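Local coordinates for MSM0271 protein (Mycobacterium smegmatis, PDB 5SUH) that forms double-ringed trimers of tandem circularly permuted BMC domains that are building blocks of the RMM bacterial microcompartment shell, at residues A56-G64 and V92-E100; A193-V201 and G208-T216. All blocks are in the same frame, centred on the assembly; numbering follows the deposited sequence.

Contacts 1 and 2 each involve the outermost strand on one side of a four-stranded antiparallel sheet, one in each BMC domain; their centres are about 21 Å apart and their nearest atoms about 7 Å. Strands 93-99 and 197-202 hold equivalent places, but contact 2 is the pairing within the sheet, whereas contact 1 is a loop added on the outer edge. Contact 2 joins 197-202 to 208-214 through five backbone bonds, one of them weak, interrupted by a classic bulge. Contact 1 has three, one also weak, and an amide over a ring. Both are mainly buried, though contact 1 has exposed residues at its Ala56 end and contact 2 has none.

Contact 1 (A56-G64 and V92-E100); sequences ARGYPPYEG and VQPGILYVE
At the edge of the first BMC domain's sheet, residues 56-59 of loop 56-64 run antiparallel to strand 93-99 and meet it by a single bridge, Arg57 with Ile96, where the strand turns a corner at Gly95. On its other side the strand carries a classic beta bulge, with Gly95 and Ile96 both facing Glu107 of strand 104-110. Three backbone bonds hold this first part of the loop. Gly58 N gives one of 2.7 Å to Gly95 O, approaching from above the carbonyl plane, 47° out of it. Tyr59 N reaches Pro94 O at 3.0 Å, this time within the plane of the carbonyl, and Leu97 N makes a weak bond of 3.3 Å to Ala56 O.

The main side-chain contact is between Tyr59 and Gln93, whose side chains cross at about a right angle. The nitrogen end of the Gln93 amide, NE2, lies over the centre of one face of the Tyr59 ring, 3.5 Å from CD1, and the rest of the amide runs off past the CG side; the two planes are 23° apart. Gln93 gets there with CG beside its backbone N (chi1 -64°), hence anti to the carbonyl carbon, and an extended chain beyond. At the rim of the same ring, Tyr59 CD2 touches Pro94 CD at 4.1 Å, and Pro94 O lies near the ring plane. Farther along, Ala56 CB approaches Tyr98 CD1 obliquely, also at 4.1 Å.

Gln151 of the second subunit packs on both Tyr59 and Gln93, while Met164 of the third subunit touches Tyr59, placing the pair where subunits meet. Backbone bonds thus fix the course of residues 56-59, and the amide adds a face-on, largely dispersive contact: its N-H groups run nearly along the ring face rather than into it.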
ATOM      1  N   ALA A  56       1.102  12.924  -0.487  1.00112.01           N
ATOM      2  CA  ALA A  56       0.705  14.227  -1.044  1.00 96.42           C
ATOM      3  C   ALA A  56       0.765  15.341  -0.002  1.00 98.22           C
ATOM      4  O   ALA A  56       0.922  16.515  -0.342  1.00 95.29           O
ATOM      5  CB  ALA A  56      -0.714  14.157  -1.639  1.00 65.64           C
ATOM      6  N   ARG A  57       0.658  14.948   1.266  1.00 92.00           N
ATOM      7  CA  ARG A  57       0.439  15.872   2.361  1.00 81.13           C
ATOM      8  C   ARG A  57       1.746  16.451   2.950  1.00 78.12           C
ATOM      9  O   ARG A  57       2.782  15.783   2.953  1.00 72.01           O
ATOM     10  CB  ARG A  57      -0.391  15.132   3.416  1.00 82.24           C
ATOM     11  CG  ARG A  57      -1.821  14.859   2.920  1.00 92.92           C
ATOM     12  CD  ARG A  57      -2.632  13.878   3.810  1.00129.89           C
ATOM     13  NE  ARG A  57      -3.993  13.658   3.284  1.00130.90           N
ATOM     14  CZ  ARG A  57      -4.320  12.780   2.328  1.00120.42           C
ATOM     15  NH1 ARG A  57      -5.579  12.691   1.912  1.00114.34           N
ATOM     16  NH2 ARG A  57      -3.394  11.991   1.787  1.00111.89           N
ATOM     17  N   GLY A  58       1.673  17.688   3.452  1.00 70.39           N
ATOM     18  CA  GLY A  58       2.775  18.344   4.142  1.00 62.08           C
ATOM     19  C   GLY A  58       2.306  18.766   5.528  1.00 69.48           C
ATOM     20  O   GLY A  58       1.862  17.923   6.324  1.00 65.40           O
ATOM     21  N   TYR A  59       2.421  20.049   5.855  1.00 71.99           N
ATOM     22  CA  TYR A  59       1.891  20.530   7.138  1.00 68.81           C
ATOM     23  C   TYR A  59       0.360  20.511   7.153  1.00 63.66           C
ATOM     24  O   TYR A  59      -0.296  20.763   6.141  1.00 61.78           O
ATOM     25  CB  TYR A  59       2.375  21.945   7.452  1.00 68.34           C
ATOM     26  CG  TYR A  59       3.860  22.050   7.601  1.00 77.46           C
ATOM     27  CD1 TYR A  59       4.486  21.766   8.807  1.00 79.31           C
ATOM     28  CD2 TYR A  59       4.652  22.401   6.514  1.00 84.59           C
ATOM     29  CE1 TYR A  59       5.871  21.859   8.924  1.00 81.76           C
ATOM     30  CE2 TYR A  59       6.026  22.492   6.619  1.00 79.95           C
ATOM     31  CZ  TYR A  59       6.627  22.222   7.815  1.00 84.18           C
ATOM     32  OH  TYR A  59       7.988  22.311   7.884  1.00 95.98           O
ATOM     33  N   PRO A  60      -0.217  20.126   8.288  1.00 60.08           N
ATOM     34  CA  PRO A  60      -1.668  20.203   8.441  1.00 57.49           C
ATOM     35  C   PRO A  60      -2.149  21.617   8.822  1.00 61.15           C
ATOM     36  O   PRO A  60      -1.574  22.270   9.698  1.00 64.39           O
ATOM     37  CB  PRO A  60      -1.941  19.177   9.544  1.00 64.62           C
ATOM     38  CG  PRO A  60      -0.674  19.125  10.326  1.00 57.02           C
ATOM     39  CD  PRO A  60       0.418  19.329   9.351  1.00 54.48           C
ATOM     40  N   PRO A  61      -3.174  22.121   8.115  1.00 61.73           N
ATOM     41  CA  PRO A  61      -3.771  23.408   8.492  1.00 53.27           C
ATOM     42  C   PRO A  61      -4.613  23.243   9.755  1.00 48.71           C
ATOM     43  O   PRO A  61      -4.912  22.116  10.125  1.00 61.38           O
ATOM     44  CB  PRO A  61      -4.621  23.780   7.258  1.00 54.41           C
ATOM     45  CG  PRO A  61      -4.971  22.460   6.652  1.00 56.13           C
ATOM     46  CD  PRO A  61      -3.768  21.575   6.876  1.00 56.76           C
ATOM     47  N   TYR A  62      -4.956  24.343  10.420  1.00 50.40           N
ATOM     48  CA  TYR A  62      -5.796  24.303  11.628  1.00 50.71           C
ATOM     49  C   TYR A  62      -7.024  25.212  11.477  1.00 52.70           C
ATOM     50  O   TYR A  62      -7.064  26.089  10.616  1.00 48.14           O
ATOM     51  CB  TYR A  62      -4.988  24.697  12.876  1.00 46.65           C
ATOM     52  CG  TYR A  62      -3.791  23.800  13.094  1.00 56.82           C
ATOM     53  CD1 TYR A  62      -3.955  22.440  13.288  1.00 57.23           C
ATOM     54  CD2 TYR A  62      -2.498  24.306  13.060  1.00 70.37           C
ATOM     55  CE1 TYR A  62      -2.883  21.615  13.454  1.00 71.52           C
ATOM     56  CE2 TYR A  62      -1.411  23.490  13.231  1.00 76.97           C
ATOM     57  CZ  TYR A  62      -1.605  22.140  13.420  1.00 79.45           C
ATOM     58  OH  TYR A  62      -0.521  21.311  13.590  1.00 85.77           O
ATOM     59  N   GLU A  63      -8.028  24.976  12.313  1.00 57.72           N
ATOM     60  CA  GLU A  63      -9.255  25.758  12.293  1.00 54.58           C
ATOM     61  C   GLU A  63      -8.955  27.250  12.464  1.00 52.78           C
ATOM     62  O   GLU A  63      -8.150  27.638  13.310  1.00 62.89           O
ATOM     63  CB  GLU A  63     -10.190  25.271  13.394  1.00 52.83           C
ATOM     64  CG  GLU A  63     -11.425  26.101  13.631  1.00 63.50           C
ATOM     65  CD  GLU A  63     -12.223  25.630  14.849  1.00 76.94           C
ATOM     66  OE1 GLU A  63     -11.705  24.808  15.640  1.00 80.86           O
ATOM     67  OE2 GLU A  63     -13.367  26.103  15.021  1.00 85.32           O
ATOM     68  N   GLY A  64      -9.564  28.079  11.616  1.00 45.69           N
ATOM     69  CA  GLY A  64      -9.423  29.512  11.739  1.00 41.61           C
ATOM     70  C   GLY A  64      -8.335  30.129  10.897  1.00 46.38           C
ATOM     71  O   GLY A  64      -8.274  31.344  10.795  1.00 52.88           O
ATOM     72  N   VAL A  92       4.403  31.306   5.059  1.00 55.54           N
ATOM     73  CA  VAL A  92       3.322  30.398   4.671  1.00 51.83           C
ATOM     74  C   VAL A  92       3.879  28.969   4.641  1.00 57.23           C
ATOM     75  O   VAL A  92       5.087  28.768   4.522  1.00 66.10           O
ATOM     76  CB  VAL A  92       2.672  30.774   3.284  1.00 58.32           C
ATOM     77  CG1 VAL A  92       2.131  32.218   3.297  1.00 44.10           C
ATOM     78  CG2 VAL A  92       3.640  30.576   2.119  1.00 53.22           C
ATOM     79  N   GLN A  93       3.001  27.985   4.800  1.00 57.90           N
ATOM     80  CA  GLN A  93       3.407  26.585   4.870  1.00 51.23           C
ATOM     81  C   GLN A  93       2.666  25.766   3.839  1.00 53.94           C
ATOM     82  O   GLN A  93       1.445  25.898   3.682  1.00 52.90           O
ATOM     83  CB  GLN A  93       3.114  25.992   6.233  1.00 55.81           C
ATOM     84  CG  GLN A  93       3.866  26.588   7.389  1.00 69.90           C
ATOM     85  CD  GLN A  93       3.509  25.892   8.693  1.00 75.96           C
ATOM     86  OE1 GLN A  93       2.353  25.913   9.130  1.00 76.22           O
ATOM     87  NE2 GLN A  93       4.497  25.273   9.319  1.00 86.75           N
ATOM     88  N   PRO A  94       3.386  24.875   3.159  1.00 50.66           N
ATOM     89  CA  PRO A  94       2.713  24.002   2.191  1.00 47.09           C
ATOM     90  C   PRO A  94       1.988  22.833   2.862  1.00 52.94           C
ATOM     91  O   PRO A  94       2.583  22.112   3.668  1.00 62.76           O
ATOM     92  CB  PRO A  94       3.862  23.523   1.302  1.00 49.56           C
ATOM     93  CG  PRO A  94       5.078  23.593   2.208  1.00 53.13           C
ATOM     94  CD  PRO A  94       4.852  24.717   3.167  1.00 44.00           C
ATOM     95  N   GLY A  95       0.712  22.658   2.534  1.00 42.69           N
ATOM     96  CA  GLY A  95      -0.068  21.548   3.056  1.00 43.32           C
ATOM     97  C   GLY A  95      -0.259  20.433   2.044  1.00 57.44           C
ATOM     98  O   GLY A  95      -0.324  19.243   2.402  1.00 67.41           O
ATOM     99  N   ILE A  96      -0.328  20.828   0.776  1.00 60.09           N
ATOM    100  CA  ILE A  96      -0.466  19.906  -0.344  1.00 63.11           C
ATOM    101  C   ILE A  96       0.424  20.331  -1.527  1.00 57.05           C
ATOM    102  O   ILE A  96       0.503  21.514  -1.879  1.00 59.82           O
ATOM    103  CB  ILE A  96      -1.948  19.804  -0.790  1.00 47.78           C
ATOM    104  CG1 ILE A  96      -2.771  19.180   0.328  1.00 51.65           C
ATOM    105  CG2 ILE A  96      -2.084  18.969  -2.030  1.00 52.77           C
ATOM    106  CD1 ILE A  96      -4.234  19.261   0.126  1.00 52.27           C
ATOM    107  N   LEU A  97       1.138  19.362  -2.087  1.00 51.01           N
ATOM    108  CA  LEU A  97       1.899  19.538  -3.327  1.00 54.31           C
ATOM    109  C   LEU A  97       1.899  18.223  -4.105  1.00 57.68           C
ATOM    110  O   LEU A  97       2.452  17.233  -3.650  1.00 65.64           O
ATOM    111  CB  LEU A  97       3.332  19.990  -3.044  1.00 43.45           C
ATOM    112  CG  LEU A  97       4.268  20.119  -4.246  1.00 45.14           C
ATOM    113  CD1 LEU A  97       3.877  21.271  -5.149  1.00 50.24           C
ATOM    114  CD2 LEU A  97       5.707  20.277  -3.778  1.00 45.66           C
ATOM    115  N   TYR A  98       1.259  18.195  -5.264  1.00 58.72           N
ATOM    116  CA  TYR A  98       1.143  16.934  -5.986  1.00 58.16           C
ATOM    117  C   TYR A  98       1.000  17.127  -7.491  1.00 60.65           C
ATOM    118  O   TYR A  98       0.319  18.059  -7.946  1.00 55.96           O
ATOM    119  CB  TYR A  98      -0.031  16.119  -5.439  1.00 60.83           C
ATOM    120  CG  TYR A  98      -0.041  14.681  -5.885  1.00 60.36           C
ATOM    121  CD1 TYR A  98       0.921  13.779  -5.427  1.00 52.73           C
ATOM    122  CD2 TYR A  98      -1.028  14.210  -6.756  1.00 58.17           C
ATOM    123  CE1 TYR A  98       0.921  12.454  -5.843  1.00 52.57           C
ATOM    124  CE2 TYR A  98      -1.035  12.879  -7.173  1.00 58.13           C
ATOM    125  CZ  TYR A  98      -0.052  12.014  -6.716  1.00 56.14           C
ATOM    126  OH  TYR A  98      -0.062  10.702  -7.118  1.00 75.51           O
ATOM    127  N   VAL A  99       1.677  16.253  -8.243  1.00 67.07           N
ATOM    128  CA  VAL A  99       1.627  16.185  -9.712  1.00 56.90           C
ATOM    129  C   VAL A  99       0.841  14.926 -10.143  1.00 54.12           C
ATOM    130  O   VAL A  99       1.281  13.792  -9.958  1.00 58.84           O
ATOM    131  CB  VAL A  99       3.063  16.164 -10.329  1.00 47.72           C
ATOM    132  CG1 VAL A  99       3.006  15.881 -11.819  1.00 48.91           C
ATOM    133  CG2 VAL A  99       3.818  17.487 -10.051  1.00 47.66           C
ATOM    134  N   GLU A 100      -0.328  15.146 -10.726  1.00 65.42           N
ATOM    135  CA  GLU A 100      -1.317  14.105 -11.021  1.00 58.17           C
ATOM    136  C   GLU A 100      -1.108  13.606 -12.479  1.00 66.48           C
ATOM    137  O   GLU A 100      -0.116  13.986 -13.096  1.00 73.12           O
ATOM    138  CB  GLU A 100      -2.712  14.704 -10.768  1.00 56.91           C
ATOM    139  CG  GLU A 100      -3.886  13.771 -10.797  1.00 68.41           C
ATOM    140  CD  GLU A 100      -4.739  13.953 -12.017  1.00 70.62           C
ATOM    141  OE1 GLU A 100      -4.493  14.891 -12.794  1.00 57.30           O
ATOM    142  OE2 GLU A 100      -5.672  13.155 -12.191  1.00 90.47           O
TER

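Contact 2 (A193-V201 and G208-T216); sequences APGLTVVDV and GRLYIGGST
Thr197 and Gly213 form one of the hydrogen-bonded pairs of an antiparallel beta hairpin, strands 197-202 and 208-214, at one side of the second BMC domain's sheet. The backbone bonds come first. Thr197 N binds Gly213 O at 2.8 Å, and Gly213 N returns a nearly straight bond (171°) to Thr197 O. A classic beta bulge follows, with Val199 and Asp200 both facing Tyr211. The carbonyl of Tyr211 takes a bond of 2.9 Å from Val199 N and a weak one from Asp200 N, while Tyr211 N binds Asp200 O at 3.0 Å.

Apolar contacts cover the face bearing Val198, Val201, Leu210 and Ile212. Val201 CG2 lies alongside Leu210 CD1 at 3.8 Å, the two side chains pointing the same way. Leu196, its CG held between the backbone N and the carbonyl carbon (chi1 61°), brings CD2 to Ile212 CG2 at 3.9 Å. Ala186 and Ala189 of helix 182-192 pack against this side. At the bulge, Val199 CB lies 3.9 Å from Tyr211 CB.

Polar groups extend from the face of Asp200 and Tyr211. The Asp200 carboxylate forms a salt bridge with Arg160, and the Tyr211 hydroxyl is hydrogen-bonded to Glu79 of the fourth subunit, so the hairpin reaches a subunit interface. Between their side chains the touch is by carbon atoms: Asp200 CB sits 4.0 Å from Tyr211 CD1, approaching the ring obliquely.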
ATOM      1  N   ALA A 193     -23.721  24.879   7.694  1.00 52.45           N
ATOM      2  CA  ALA A 193     -24.398  23.742   8.293  1.00 46.88           C
ATOM      3  C   ALA A 193     -23.453  22.898   9.183  1.00 51.94           C
ATOM      4  O   ALA A 193     -23.128  21.747   8.852  1.00 49.53           O
ATOM      5  CB  ALA A 193     -25.014  22.878   7.170  1.00 40.04           C
ATOM      6  N   PRO A 194     -23.034  23.453  10.330  1.00 48.17           N
ATOM      7  CA  PRO A 194     -21.927  22.883  11.136  1.00 51.22           C
ATOM      8  C   PRO A 194     -22.162  21.484  11.740  1.00 50.96           C
ATOM      9  O   PRO A 194     -21.207  20.826  12.138  1.00 57.91           O
ATOM     10  CB  PRO A 194     -21.699  23.949  12.229  1.00 38.62           C
ATOM     11  CG  PRO A 194     -22.954  24.713  12.281  1.00 45.01           C
ATOM     12  CD  PRO A 194     -23.588  24.681  10.917  1.00 46.59           C
ATOM     13  N   GLY A 195     -23.408  21.033  11.816  1.00 60.13           N
ATOM     14  CA  GLY A 195     -23.710  19.688  12.279  1.00 52.92           C
ATOM     15  C   GLY A 195     -23.459  18.570  11.269  1.00 45.79           C
ATOM     16  O   GLY A 195     -23.572  17.402  11.609  1.00 49.03           O
ATOM     17  N   LEU A 196     -23.142  18.906  10.019  1.00 58.63           N
ATOM     18  CA  LEU A 196     -22.967  17.879   8.978  1.00 51.40           C
ATOM     19  C   LEU A 196     -21.698  17.061   9.191  1.00 51.28           C
ATOM     20  O   LEU A 196     -20.855  17.381  10.034  1.00 47.63           O
ATOM     21  CB  LEU A 196     -22.945  18.484   7.564  1.00 58.85           C
ATOM     22  CG  LEU A 196     -21.870  19.512   7.140  1.00 71.19           C
ATOM     23  CD1 LEU A 196     -20.484  18.943   6.911  1.00 66.54           C
ATOM     24  CD2 LEU A 196     -22.314  20.187   5.874  1.00 71.86           C
ATOM     25  N   THR A 197     -21.588  15.998   8.407  1.00 47.14           N
ATOM     26  CA  THR A 197     -20.449  15.105   8.470  1.00 48.72           C
ATOM     27  C   THR A 197     -19.731  15.092   7.123  1.00 51.33           C
ATOM     28  O   THR A 197     -20.322  14.728   6.114  1.00 50.74           O
ATOM     29  CB  THR A 197     -20.883  13.679   8.807  1.00 61.35           C
ATOM     30  OG1 THR A 197     -21.651  13.666  10.024  1.00 72.90           O
ATOM     31  CG2 THR A 197     -19.664  12.795   8.923  1.00 54.35           C
ATOM     32  N   VAL A 198     -18.473  15.507   7.092  1.00 52.12           N
ATOM     33  CA  VAL A 198     -17.684  15.434   5.867  1.00 42.51           C
ATOM     34  C   VAL A 198     -17.106  14.023   5.704  1.00 53.00           C
ATOM     35  O   VAL A 198     -16.181  13.622   6.424  1.00 58.17           O
ATOM     36  CB  VAL A 198     -16.593  16.489   5.878  1.00 44.54           C
ATOM     37  CG1 VAL A 198     -15.807  16.460   4.582  1.00 44.06           C
ATOM     38  CG2 VAL A 198     -17.234  17.855   6.099  1.00 45.90           C
ATOM     39  N   VAL A 199     -17.693  13.261   4.785  1.00 46.99           N
ATOM     40  CA  VAL A 199     -17.366  11.846   4.637  1.00 49.07           C
ATOM     41  C   VAL A 199     -16.139  11.650   3.767  1.00 49.87           C
ATOM     42  O   VAL A 199     -15.287  10.811   4.041  1.00 61.03           O
ATOM     43  CB  VAL A 199     -18.563  11.048   4.060  1.00 53.43           C
ATOM     44  CG1 VAL A 199     -18.197   9.606   3.825  1.00 39.92           C
ATOM     45  CG2 VAL A 199     -19.763  11.135   4.994  1.00 52.50           C
ATOM     46  N   ASP A 200     -16.050  12.446   2.721  1.00 47.32           N
ATOM     47  CA  ASP A 200     -14.936  12.364   1.810  1.00 50.72           C
ATOM     48  C   ASP A 200     -14.924  13.622   0.962  1.00 44.09           C
ATOM     49  O   ASP A 200     -15.999  14.148   0.651  1.00 43.51           O
ATOM     50  CB  ASP A 200     -15.057  11.112   0.934  1.00 69.63           C
ATOM     51  CG  ASP A 200     -13.765  10.782   0.200  1.00 79.68           C
ATOM     52  OD1 ASP A 200     -12.695  11.223   0.659  1.00 81.32           O
ATOM     53  OD2 ASP A 200     -13.817  10.076  -0.827  1.00 85.49           O
ATOM     54  N   VAL A 201     -13.727  14.097   0.600  1.00 38.55           N
ATOM     55  CA  VAL A 201     -13.559  15.224  -0.319  1.00 36.90           C
ATOM     56  C   VAL A 201     -12.465  14.868  -1.300  1.00 45.17           C
ATOM     57  O   VAL A 201     -11.291  14.832  -0.926  1.00 46.98           O
ATOM     58  CB  VAL A 201     -13.155  16.556   0.382  1.00 41.15           C
ATOM     59  CG1 VAL A 201     -13.237  17.712  -0.610  1.00 42.25           C
ATOM     60  CG2 VAL A 201     -14.045  16.846   1.533  1.00 41.18           C
ATOM     61  N   GLY A 208     -13.828  16.706  -9.259  1.00 42.86           N
ATOM     62  CA  GLY A 208     -13.869  16.689  -7.806  1.00 38.66           C
ATOM     63  C   GLY A 208     -15.162  16.056  -7.306  1.00 46.64           C
ATOM     64  O   GLY A 208     -16.219  16.182  -7.931  1.00 47.71           O
ATOM     65  N   ARG A 209     -15.082  15.377  -6.171  1.00 48.53           N
ATOM     66  CA  ARG A 209     -16.265  14.756  -5.594  1.00 50.53           C
ATOM     67  C   ARG A 209     -16.370  15.048  -4.097  1.00 53.83           C
ATOM     68  O   ARG A 209     -15.386  14.928  -3.330  1.00 48.15           O
ATOM     69  CB  ARG A 209     -16.258  13.243  -5.838  1.00 41.51           C
ATOM     70  CG  ARG A 209     -16.488  12.839  -7.295  1.00 51.70           C
ATOM     71  CD  ARG A 209     -15.180  12.618  -8.024  1.00 48.69           C
ATOM     72  NE  ARG A 209     -15.365  12.216  -9.420  1.00 56.82           N
ATOM     73  CZ  ARG A 209     -14.644  11.250  -9.994  1.00 57.42           C
ATOM     74  NH1 ARG A 209     -13.729  10.586  -9.274  1.00 48.41           N
ATOM     75  NH2 ARG A 209     -14.855  10.922 -11.254  1.00 43.81           N
ATOM     76  N   LEU A 210     -17.587  15.400  -3.691  1.00 46.93           N
ATOM     77  CA  LEU A 210     -17.885  15.746  -2.313  1.00 39.00           C
ATOM     78  C   LEU A 210     -18.955  14.782  -1.764  1.00 44.75           C
ATOM     79  O   LEU A 210     -19.994  14.576  -2.400  1.00 39.64           O
ATOM     80  CB  LEU A 210     -18.360  17.206  -2.247  1.00 40.81           C
ATOM     81  CG  LEU A 210     -18.685  17.818  -0.879  1.00 50.49           C
ATOM     82  CD1 LEU A 210     -17.522  17.577   0.092  1.00 52.34           C
ATOM     83  CD2 LEU A 210     -19.004  19.307  -0.994  1.00 42.66           C
ATOM     84  N   TYR A 211     -18.688  14.185  -0.599  1.00 45.66           N
ATOM     85  CA  TYR A 211     -19.644  13.315   0.110  1.00 43.31           C
ATOM     86  C   TYR A 211     -19.950  13.909   1.489  1.00 46.32           C
ATOM     87  O   TYR A 211     -19.065  14.009   2.345  1.00 49.10           O
ATOM     88  CB  TYR A 211     -19.097  11.898   0.308  1.00 39.63           C
ATOM     89  CG  TYR A 211     -18.972  11.001  -0.903  1.00 50.37           C
ATOM     90  CD1 TYR A 211     -17.930  11.175  -1.826  1.00 53.48           C
ATOM     91  CD2 TYR A 211     -19.808   9.902  -1.062  1.00 55.36           C
ATOM     92  CE1 TYR A 211     -17.778  10.310  -2.914  1.00 44.42           C
ATOM     93  CE2 TYR A 211     -19.662   9.036  -2.134  1.00 50.00           C
ATOM     94  CZ  TYR A 211     -18.654   9.249  -3.061  1.00 49.95           C
ATOM     95  OH  TYR A 211     -18.516   8.378  -4.122  1.00 48.66           O
ATOM     96  N   ILE A 212     -21.207  14.253   1.714  1.00 50.46           N
ATOM     97  CA  ILE A 212     -21.666  14.895   2.951  1.00 44.67           C
ATOM     98  C   ILE A 212     -22.899  14.192   3.547  1.00 46.17           C
ATOM     99  O   ILE A 212     -23.857  13.866   2.837  1.00 56.45           O
ATOM    100  CB  ILE A 212     -21.966  16.403   2.676  1.00 53.51           C
ATOM    101  CG1 ILE A 212     -20.658  17.185   2.613  1.00 52.83           C
ATOM    102  CG2 ILE A 212     -22.841  17.009   3.746  1.00 46.67           C
ATOM    103  CD1 ILE A 212     -20.863  18.626   2.288  1.00 63.15           C
ATOM    104  N   GLY A 213     -22.857  13.940   4.846  1.00 46.09           N
ATOM    105  CA  GLY A 213     -23.939  13.274   5.558  1.00 43.26           C
ATOM    106  C   GLY A 213     -24.576  14.170   6.605  1.00 46.08           C
ATOM    107  O   GLY A 213     -23.925  15.072   7.130  1.00 47.46           O
ATOM    108  N   GLY A 214     -25.861  13.964   6.874  1.00 47.06           N
ATOM    109  CA  GLY A 214     -26.563  14.735   7.895  1.00 46.09           C
ATOM    110  C   GLY A 214     -28.061  14.513   7.831  1.00 43.90           C
ATOM    111  O   GLY A 214     -28.524  13.584   7.125  1.00 41.13           O
ATOM    112  N   SER A 215     -28.830  15.388   8.485  1.00 41.31           N
ATOM    113  CA  SER A 215     -30.293  15.330   8.352  1.00 36.71           C
ATOM    114  C   SER A 215     -30.640  15.858   6.962  1.00 46.23           C
ATOM    115  O   SER A 215     -29.855  16.622   6.370  1.00 46.74           O
ATOM    116  CB  SER A 215     -30.974  16.162   9.416  1.00 42.04           C
ATOM    117  OG  SER A 215     -30.786  17.549   9.161  1.00 50.85           O
ATOM    118  N   THR A 216     -31.819  15.520   6.457  1.00 40.45           N
ATOM    119  CA  THR A 216     -32.172  15.976   5.112  1.00 46.62           C
ATOM    120  C   THR A 216     -32.174  17.492   4.994  1.00 47.92           C
ATOM    121  O   THR A 216     -31.868  18.034   3.918  1.00 52.00           O
ATOM    122  CB  THR A 216     -33.543  15.449   4.651  1.00 46.47           C
ATOM    123  OG1 THR A 216     -33.518  14.016   4.698  1.00 40.76           O
ATOM    124  CG2 THR A 216     -33.880  15.922   3.177  1.00 36.15           C
TER